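Local structure of glycoside hydrolase family 15, cellulose signaling associated protein envoy (Hypocrea jecorina, 4WUJ) at residues V90-A93 with V94-M97; M71-N74 with C75-Q79. The protein acts as a fungal blue-light photoreceptor, this chain being its FMN-binding LOV domain, and appears to integrate light with oxidative-stress signalling. One frame throughout, in Å; residues are numbered along the deposited sequence.

Contact 1. Residues V90-A93 with V94-M97. With FMN (flavin mononucleotide), chain I.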
ATOM      1  N   VAL C  90       3.172  15.265 -28.797  1.00 84.18           N
ATOM      2  CA  VAL C  90       2.931  14.013 -28.069  1.00 83.73           C
ATOM      3  C   VAL C  90       4.235  13.497 -27.479  1.00 81.29           C
ATOM      4  O   VAL C  90       5.246  13.432 -28.171  1.00 89.90           O
ATOM      5  CB  VAL C  90       2.368  12.914 -28.983  1.00 83.94           C
ATOM      6  CG1 VAL C  90       3.347  12.635 -30.131  1.00 80.46           C
ATOM      7  CG2 VAL C  90       2.075  11.638 -28.165  1.00 71.71           C
ATOM      8  N   SER C  91       4.227  13.113 -26.211  1.00 70.33           N
ATOM      9  CA  SER C  91       5.475  12.712 -25.587  1.00 63.16           C
ATOM     10  C   SER C  91       5.926  11.383 -26.171  1.00 57.44           C
ATOM     11  O   SER C  91       5.100  10.545 -26.562  1.00 52.71           O
ATOM     12  CB  SER C  91       5.327  12.599 -24.067  1.00 53.01           C
ATOM     13  OG  SER C  91       6.598  12.635 -23.437  1.00 50.23           O
ATOM     14  N   ASP C  92       7.241  11.208 -26.258  1.00 49.23           N
ATOM     15  CA  ASP C  92       7.801   9.896 -26.518  1.00 49.58           C
ATOM     16  C   ASP C  92       7.399   8.928 -25.385  1.00 42.53           C
ATOM     17  O   ASP C  92       7.488   7.707 -25.521  1.00 30.83           O
ATOM     18  CB  ASP C  92       9.323   9.986 -26.638  1.00 47.86           C
ATOM     19  CG  ASP C  92       9.789  10.672 -27.962  1.00 65.57           C
ATOM     20  OD1 ASP C  92       9.089  10.587 -29.013  1.00 57.72           O
ATOM     21  OD2 ASP C  92      10.869  11.304 -27.939  1.00 56.18           O
ATOM     22  N   ALA C  93       6.984   9.495 -24.258  1.00 42.69           N
ATOM     23  CA  ALA C  93       6.642   8.708 -23.078  1.00 46.17           C
ATOM     24  C   ALA C  93       5.489   7.761 -23.416  1.00 32.81           C
ATOM     25  O   ALA C  93       5.607   6.562 -23.221  1.00 30.10           O
ATOM     26  CB  ALA C  93       6.268   9.619 -21.957  1.00 39.72           C
ATOM     27  N   VAL C  94       4.433   8.315 -24.000  1.00 29.48           N
ATOM     28  CA  VAL C  94       3.280   7.543 -24.441  1.00 40.00           C
ATOM     29  C   VAL C  94       3.642   6.299 -25.270  1.00 38.08           C
ATOM     30  O   VAL C  94       3.182   5.193 -24.916  1.00 28.91           O
ATOM     31  CB  VAL C  94       2.266   8.439 -25.194  1.00 41.44           C
ATOM     32  CG1 VAL C  94       1.115   7.619 -25.755  1.00 30.88           C
ATOM     33  CG2 VAL C  94       1.740   9.496 -24.259  1.00 32.42           C
ATOM     34  N   GLN C  95       4.459   6.448 -26.326  1.00 32.65           N
ATOM     35  CA  GLN C  95       4.856   5.290 -27.157  1.00 33.56           C
ATOM     36  C   GLN C  95       5.692   4.285 -26.387  1.00 34.51           C
ATOM     37  O   GLN C  95       5.550   3.059 -26.561  1.00 28.69           O
ATOM     38  CB  GLN C  95       5.767   5.637 -28.358  1.00 39.43           C
ATOM     39  CG  GLN C  95       5.524   6.882 -29.131  1.00 51.47           C
ATOM     40  CD  GLN C  95       6.560   7.018 -30.278  1.00 63.74           C
ATOM     41  OE1 GLN C  95       6.755   6.082 -31.078  1.00 58.37           O
ATOM     42  NE2 GLN C  95       7.247   8.169 -30.327  1.00 56.51           N
ATOM     43  N   GLU C  96       6.647   4.811 -25.623  1.00 29.49           N
ATOM     44  CA  GLU C  96       7.496   3.951 -24.794  1.00 33.33           C
ATOM     45  C   GLU C  96       6.576   3.108 -23.881  1.00 28.00           C
ATOM     46  O   GLU C  96       6.720   1.892 -23.813  1.00 30.11           O
ATOM     47  CB  GLU C  96       8.490   4.791 -23.984  1.00 42.13           C
ATOM     48  CG  GLU C  96       9.860   4.126 -23.793  1.00 52.25           C
ATOM     49  CD  GLU C  96      10.751   4.822 -22.737  1.00 48.86           C
ATOM     50  OE1 GLU C  96      10.633   6.058 -22.521  1.00 32.32           O
ATOM     51  OE2 GLU C  96      11.561   4.107 -22.108  1.00 54.36           O
ATOM     52  N   MET C  97       5.609   3.743 -23.220  1.00 23.04           N
ATOM     53  CA  MET C  97       4.700   2.976 -22.362  1.00 29.64           C
ATOM     54  C   MET C  97       3.938   1.944 -23.224  1.00 28.94           C
ATOM     55  O   MET C  97       3.894   0.760 -22.901  1.00 22.41           O
ATOM     56  CB  MET C  97       3.730   3.905 -21.647  1.00 32.92           C
ATOM     57  CG  MET C  97       4.344   4.604 -20.427  1.00 25.85           C
ATOM     58  SD  MET C  97       3.191   5.595 -19.455  1.00 26.69           S
ATOM     59  CE  MET C  97       2.599   6.791 -20.625  1.00 23.03           C
TER
HETATM   60  N1  FMN I5201      -0.279   6.776 -18.576  1.00 29.08           N
HETATM   61  C2  FMN I5201      -0.139   7.998 -17.954  1.00 32.35           C
HETATM   62  O2  FMN I5201      -0.063   9.029 -18.619  1.00 31.55           O
HETATM   63  N3  FMN I5201      -0.100   8.071 -16.564  1.00 28.33           N
HETATM   64  C4  FMN I5201      -0.182   6.944 -15.784  1.00 31.35           C
HETATM   65  O4  FMN I5201      -0.161   7.059 -14.562  1.00 24.07           O
HETATM   66  C4A FMN I5201      -0.325   5.694 -16.403  1.00 37.12           C
HETATM   67  N5  FMN I5201      -0.431   4.536 -15.644  1.00 27.20           N
HETATM   68  C5A FMN I5201      -0.552   3.321 -16.257  1.00 26.15           C
HETATM   69  C6  FMN I5201      -0.634   2.194 -15.461  1.00 23.73           C
HETATM   70  C7  FMN I5201      -0.791   0.945 -16.038  1.00 28.87           C
HETATM   71  C7M FMN I5201      -0.862  -0.245 -15.134  1.00 22.78           C
HETATM   72  C8  FMN I5201      -0.852   0.832 -17.447  1.00 27.27           C
HETATM   73  C8M FMN I5201      -1.018  -0.525 -18.085  1.00 20.67           C
HETATM   74  C9  FMN I5201      -0.749   1.980 -18.243  1.00 25.62           C
HETATM   75  C9A FMN I5201      -0.603   3.231 -17.655  1.00 27.19           C
HETATM   76  N10 FMN I5201      -0.513   4.397 -18.424  1.00 31.76           N
HETATM   77  C10 FMN I5201      -0.374   5.622 -17.800  1.00 30.28           C
HETATM   78  C1' FMN I5201      -0.494   4.417 -19.937  1.00 24.59           C
HETATM   79  C2' FMN I5201      -1.804   4.385 -20.690  1.00 27.07           C
HETATM   80  O2' FMN I5201      -2.739   3.640 -19.946  1.00 23.79           O
HETATM   81  C3' FMN I5201      -1.529   3.825 -22.115  1.00 26.52           C
HETATM   82  O3' FMN I5201      -0.931   2.535 -22.043  1.00 24.30           O
HETATM   83  C4' FMN I5201      -0.594   4.772 -22.904  1.00 29.40           C
HETATM   84  O4' FMN I5201      -1.274   5.992 -23.111  1.00 25.65           O
HETATM   85  C5' FMN I5201      -0.093   4.178 -24.233  1.00 27.39           C
HETATM   86  O5' FMN I5201      -1.180   3.658 -24.978  1.00 24.84           O
HETATM   87  P   FMN I5201      -2.009   4.580 -25.980  1.00 30.39           P
HETATM   88  O1P FMN I5201      -3.140   3.701 -26.488  1.00 33.69           O
HETATM   89  O2P FMN I5201      -2.604   5.808 -25.379  1.00 27.14           O
HETATM   90  O3P FMN I5201      -1.124   4.984 -27.113  1.00 32.34           O

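Contact 2. Residues M71-N74 with C75-Q79. With FMN (flavin mononucleotide), chain I.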
ATOM      1  N   MET C  71     -12.578   3.604 -12.456  1.00 27.41           N
ATOM      2  CA  MET C  71     -12.617   2.159 -12.592  1.00 32.79           C
ATOM      3  C   MET C  71     -13.136   1.690 -13.945  1.00 32.46           C
ATOM      4  O   MET C  71     -14.124   2.202 -14.448  1.00 30.86           O
ATOM      5  CB  MET C  71     -13.518   1.551 -11.516  1.00 43.92           C
ATOM      6  CG  MET C  71     -13.018   0.214 -11.017  1.00 49.31           C
ATOM      7  SD  MET C  71     -11.530   0.332 -10.003  1.00 31.80           S
ATOM      8  CE  MET C  71     -12.151  -0.735  -8.711  1.00 49.56           C
ATOM      9  N   GLY C  72     -12.480   0.671 -14.502  1.00 28.92           N
ATOM     10  CA  GLY C  72     -12.864   0.125 -15.792  1.00 30.86           C
ATOM     11  C   GLY C  72     -12.289   0.932 -16.947  1.00 28.40           C
ATOM     12  O   GLY C  72     -12.426   0.543 -18.084  1.00 27.00           O
ATOM     13  N   ARG C  73     -11.630   2.049 -16.643  1.00 34.10           N
ATOM     14  CA  ARG C  73     -11.107   2.929 -17.678  1.00 35.56           C
ATOM     15  C   ARG C  73      -9.627   2.657 -17.929  1.00 26.07           C
ATOM     16  O   ARG C  73      -8.900   2.135 -17.071  1.00 21.00           O
ATOM     17  CB  ARG C  73     -11.346   4.408 -17.310  1.00 32.54           C
ATOM     18  CG  ARG C  73     -12.823   4.698 -17.032  1.00 35.34           C
ATOM     19  CD  ARG C  73     -13.311   6.045 -17.549  1.00 41.62           C
ATOM     20  NE  ARG C  73     -12.426   7.157 -17.232  1.00 48.75           N
ATOM     21  CZ  ARG C  73     -12.767   8.444 -17.356  1.00 64.16           C
ATOM     22  NH1 ARG C  73     -13.984   8.772 -17.781  1.00 65.50           N
ATOM     23  NH2 ARG C  73     -11.900   9.412 -17.047  1.00 56.43           N
ATOM     24  N   ASN C  74      -9.200   2.989 -19.132  1.00 19.11           N
ATOM     25  CA  ASN C  74      -7.772   2.986 -19.464  1.00 28.18           C
ATOM     26  C   ASN C  74      -7.133   4.173 -18.793  1.00 27.24           C
ATOM     27  O   ASN C  74      -7.765   5.223 -18.644  1.00 30.56           O
ATOM     28  CB  ASN C  74      -7.540   3.082 -20.968  1.00 20.64           C
ATOM     29  CG  ASN C  74      -6.090   2.919 -21.350  1.00 20.22           C
ATOM     30  OD1 ASN C  74      -5.312   3.839 -21.211  1.00 18.19           O
ATOM     31  ND2 ASN C  74      -5.723   1.738 -21.842  1.00 20.57           N
ATOM     32  N   CYS C  75      -5.885   3.988 -18.385  1.00 25.25           N
ATOM     33  CA  CYS C  75      -5.122   5.019 -17.671  1.00 23.76           C
ATOM     34  C   CYS C  75      -4.791   6.295 -18.464  1.00 39.12           C
ATOM     35  O   CYS C  75      -4.322   7.299 -17.871  1.00 31.18           O
ATOM     36  CB  CYS C  75      -3.838   4.403 -17.179  1.00 24.47           C
ATOM     37  SG  CYS C  75      -4.082   3.402 -15.673  1.00 32.51           S
ATOM     38  N   ARG C  76      -5.027   6.286 -19.782  1.00 27.55           N
ATOM     39  CA  ARG C  76      -4.559   7.411 -20.615  1.00 33.23           C
ATOM     40  C   ARG C  76      -5.374   8.691 -20.324  1.00 30.84           C
ATOM     41  O   ARG C  76      -4.957   9.786 -20.677  1.00 34.42           O
ATOM     42  CB  ARG C  76      -4.611   7.077 -22.134  1.00 22.40           C
ATOM     43  CG  ARG C  76      -6.055   7.026 -22.623  1.00 21.63           C
ATOM     44  CD  ARG C  76      -6.174   6.841 -24.156  1.00 23.07           C
ATOM     45  NE  ARG C  76      -5.571   5.578 -24.561  1.00 23.83           N
ATOM     46  CZ  ARG C  76      -6.214   4.423 -24.601  1.00 22.41           C
ATOM     47  NH1 ARG C  76      -7.477   4.346 -24.214  1.00 24.05           N
ATOM     48  NH2 ARG C  76      -5.570   3.339 -24.980  1.00 23.20           N
ATOM     49  N   PHE C  77      -6.538   8.566 -19.693  1.00 32.35           N
ATOM     50  CA  PHE C  77      -7.294   9.761 -19.388  1.00 34.68           C
ATOM     51  C   PHE C  77      -6.448  10.728 -18.551  1.00 42.80           C
ATOM     52  O   PHE C  77      -6.756  11.905 -18.487  1.00 44.63           O
ATOM     53  CB  PHE C  77      -8.614   9.428 -18.682  1.00 38.59           C
ATOM     54  CG  PHE C  77      -8.435   8.859 -17.299  1.00 44.05           C
ATOM     55  CD1 PHE C  77      -8.129   9.690 -16.226  1.00 39.75           C
ATOM     56  CD2 PHE C  77      -8.584   7.507 -17.072  1.00 34.63           C
ATOM     57  CE1 PHE C  77      -7.969   9.182 -14.968  1.00 39.77           C
ATOM     58  CE2 PHE C  77      -8.425   6.982 -15.798  1.00 41.80           C
ATOM     59  CZ  PHE C  77      -8.119   7.824 -14.745  1.00 41.04           C
ATOM     60  N   LEU C  78      -5.360  10.237 -17.956  1.00 36.61           N
ATOM     61  CA  LEU C  78      -4.490  11.062 -17.130  1.00 36.34           C
ATOM     62  C   LEU C  78      -3.660  12.018 -17.967  1.00 42.52           C
ATOM     63  O   LEU C  78      -3.087  12.992 -17.468  1.00 31.45           O
ATOM     64  CB  LEU C  78      -3.562  10.173 -16.294  1.00 35.30           C
ATOM     65  CG  LEU C  78      -4.199   9.364 -15.147  1.00 31.06           C
ATOM     66  CD1 LEU C  78      -3.180   8.401 -14.588  1.00 30.13           C
ATOM     67  CD2 LEU C  78      -4.695  10.296 -14.067  1.00 32.38           C
ATOM     68  N   GLN C  79      -3.565  11.733 -19.252  1.00 45.06           N
ATOM     69  CA  GLN C  79      -2.828  12.616 -20.149  1.00 44.34           C
ATOM     70  C   GLN C  79      -3.705  13.775 -20.612  1.00 43.33           C
ATOM     71  O   GLN C  79      -3.232  14.663 -21.304  1.00 56.62           O
ATOM     72  CB  GLN C  79      -2.304  11.835 -21.348  1.00 38.48           C
ATOM     73  CG  GLN C  79      -1.191  10.895 -21.033  1.00 30.31           C
ATOM     74  CD  GLN C  79      -1.205   9.669 -21.951  1.00 36.36           C
ATOM     75  OE1 GLN C  79      -1.624   9.753 -23.105  1.00 37.69           O
ATOM     76  NE2 GLN C  79      -0.736   8.526 -21.438  1.00 27.18           N
TER
HETATM   77  N1  FMN I5201      -0.279   6.776 -18.576  1.00 29.08           N
HETATM   78  C2  FMN I5201      -0.139   7.998 -17.954  1.00 32.35           C
HETATM   79  O2  FMN I5201      -0.063   9.029 -18.619  1.00 31.55           O
HETATM   80  N3  FMN I5201      -0.100   8.071 -16.564  1.00 28.33           N
HETATM   81  C4  FMN I5201      -0.182   6.944 -15.784  1.00 31.35           C
HETATM   82  O4  FMN I5201      -0.161   7.059 -14.562  1.00 24.07           O
HETATM   83  C4A FMN I5201      -0.325   5.694 -16.403  1.00 37.12           C
HETATM   84  N5  FMN I5201      -0.431   4.536 -15.644  1.00 27.20           N
HETATM   85  C5A FMN I5201      -0.552   3.321 -16.257  1.00 26.15           C
HETATM   86  C6  FMN I5201      -0.634   2.194 -15.461  1.00 23.73           C
HETATM   87  C7  FMN I5201      -0.791   0.945 -16.038  1.00 28.87           C
HETATM   88  C7M FMN I5201      -0.862  -0.245 -15.134  1.00 22.78           C
HETATM   89  C8  FMN I5201      -0.852   0.832 -17.447  1.00 27.27           C
HETATM   90  C8M FMN I5201      -1.018  -0.525 -18.085  1.00 20.67           C
HETATM   91  C9  FMN I5201      -0.749   1.980 -18.243  1.00 25.62           C
HETATM   92  C9A FMN I5201      -0.603   3.231 -17.655  1.00 27.19           C
HETATM   93  N10 FMN I5201      -0.513   4.397 -18.424  1.00 31.76           N
HETATM   94  C10 FMN I5201      -0.374   5.622 -17.800  1.00 30.28           C
HETATM   95  C1' FMN I5201      -0.494   4.417 -19.937  1.00 24.59           C
HETATM   96  C2' FMN I5201      -1.804   4.385 -20.690  1.00 27.07           C
HETATM   97  O2' FMN I5201      -2.739   3.640 -19.946  1.00 23.79           O
HETATM   98  C3' FMN I5201      -1.529   3.825 -22.115  1.00 26.52           C
HETATM   99  O3' FMN I5201      -0.931   2.535 -22.043  1.00 24.30           O
HETATM  100  C4' FMN I5201      -0.594   4.772 -22.904  1.00 29.40           C
HETATM  101  O4' FMN I5201      -1.274   5.992 -23.111  1.00 25.65           O
HETATM  102  C5' FMN I5201      -0.093   4.178 -24.233  1.00 27.39           C
HETATM  103  O5' FMN I5201      -1.180   3.658 -24.978  1.00 24.84           O
HETATM  104  P   FMN I5201      -2.009   4.580 -25.980  1.00 30.39           P
HETATM  105  O1P FMN I5201      -3.140   3.701 -26.488  1.00 33.69           O
HETATM  106  O2P FMN I5201      -2.604   5.808 -25.379  1.00 27.14           O
HETATM  107  O3P FMN I5201      -1.124   4.984 -27.113  1.00 32.34           O

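Contact 1. Residues V90-A93 with V94-M97
Asp92 and Ala93 open a helix by accepting the amides of Glu96 and Met97, one turn further on. Glu96 N reaches Asp92 O at 3.0 Å and Met97 N reaches Ala93 O at 2.8 Å, both nearly straight (168° at the hydrogen), so the two successive i to i+4 bonds fix the first turn. Just before it Ser91 takes the N-cap position, where a short hydroxyl side chain can bend back to the early amides. Its OG accepts from Ala93 N at 3.3 Å, a weak bond whose donor is not surely placed.

The side chains divide by face. On the outer side Asp92 and Gln95 run alongside each other, carboxylate and amide turned 60° apart, with OD1 of Asp92 3.3 Å from NE2 of Gln95; polar residues suit this solvent-facing flank. Glu96 is exposed too, its CB passing close by Asp92 O. Ala93, by contrast, is buried: its small methyl lets the helix settle on Val109 and Ile111 of strand 107-114. Val94 turns toward the cofactor. With CG1 anti to the backbone N (chi1 175°), that methyl reaches the phosphate end of FMN, 3.7 Å from O3P, while poorly ordered Val90 touches CB of Val94 only loosely through CG2. Met97 supplies a flexible thioether. Its chain bends at the last torsion and brings the terminal methyl to the N1 margin of the flavin, on one side of its plane and beside C1' of the ribityl chain, CE 3.5 Å from FMN N1.

Arg98, next along the helix, bonds the cofactor as well. The arrangement is the capped start of the PAS-fold helix that packs on the antiparallel sheet and, in this LOV domain, forms one wall of the flavin pocket.

Contact 2. Residues M71-N74 with C75-Q79
Asn74 and Arg76 lie with their flat groups stacked, amide and guanidinium planes only 9° apart although the two chains cross at about a right angle. OD1 of Asn74 sits 3.5 Å above the Arg76 guanidinium plane, over its centre. The same oxygen receives Arg76 N at 2.8 Å, in the carbonyl plane on a lone pair, which closes an Asx turn at the start of the 3-10 segment. It also accepts from FMN O2' at 2.9 Å. The amide is swung into this place by a trans first torsion (chi1 -173°), which sets CG on the far side from the backbone N, and the backbone O of Asp49 holds its other end through ND2.

Edge on, the Arg76 guanidinium meets the FMN phosphate: NE to O2P at 3.1 Å, almost straight, and NH2 to O1P at 2.9 Å, while NH1 makes a salt bridge with Asp49. Were the Arg76 side chain cut back to that of an alanine, the phosphate would probably lose two of its donors, Asp49 its charge partner and the Asn74 amide its stacking cover.

Residues 72-79, Gly-Arg-Asn-Cys-Arg-Phe-Leu-Gln, are the signature of LOV domains. Cys75 brings its SG over a flavin face, 4.5 Å from FMN C4A, the carbon to which this thiol presumably bonds under blue light, as in other LOV proteins.

Gln79 takes the flavin edge, its NE2 donating to FMN O2 at 2.9 Å and also to O4', and weakly to N1. Leu78 lays an apolar CD1 beside the O4 end of the ring system.

Away from the cofactor, Arg73 crosses Phe77 at about a right angle. Its NH2 comes over one ring face, off-centre, with the planes 61° apart, and CZ stands 4.7 Å from the ring centroid in a cation-pi contact. Tyr65 meets the Phe77 ring edge-to-face.

Both contacts are local turns of one PAS domain that line the same FMN. Contact 2 lies nearer the centre of the chain and brings mostly polar chemistry: hydrogen bonds to the phosphate, ribityl chain and flavin edge, with the cysteine against one flavin face. Contact 1, further out, keeps polar side chains on its solvent flank and offers the cofactor mainly apolar packing, with Met97 at the flavin margin, on the other side of the ring plane from Cys75. Their centres are 15 Å apart, yet they meet at Gln79, whose OE1 lies 3.6 Å from CG2 of Val94. Each also packs on strand 107-114, at Ile111: contact 1 through Ala93 and Met97, contact 2 through Gln79.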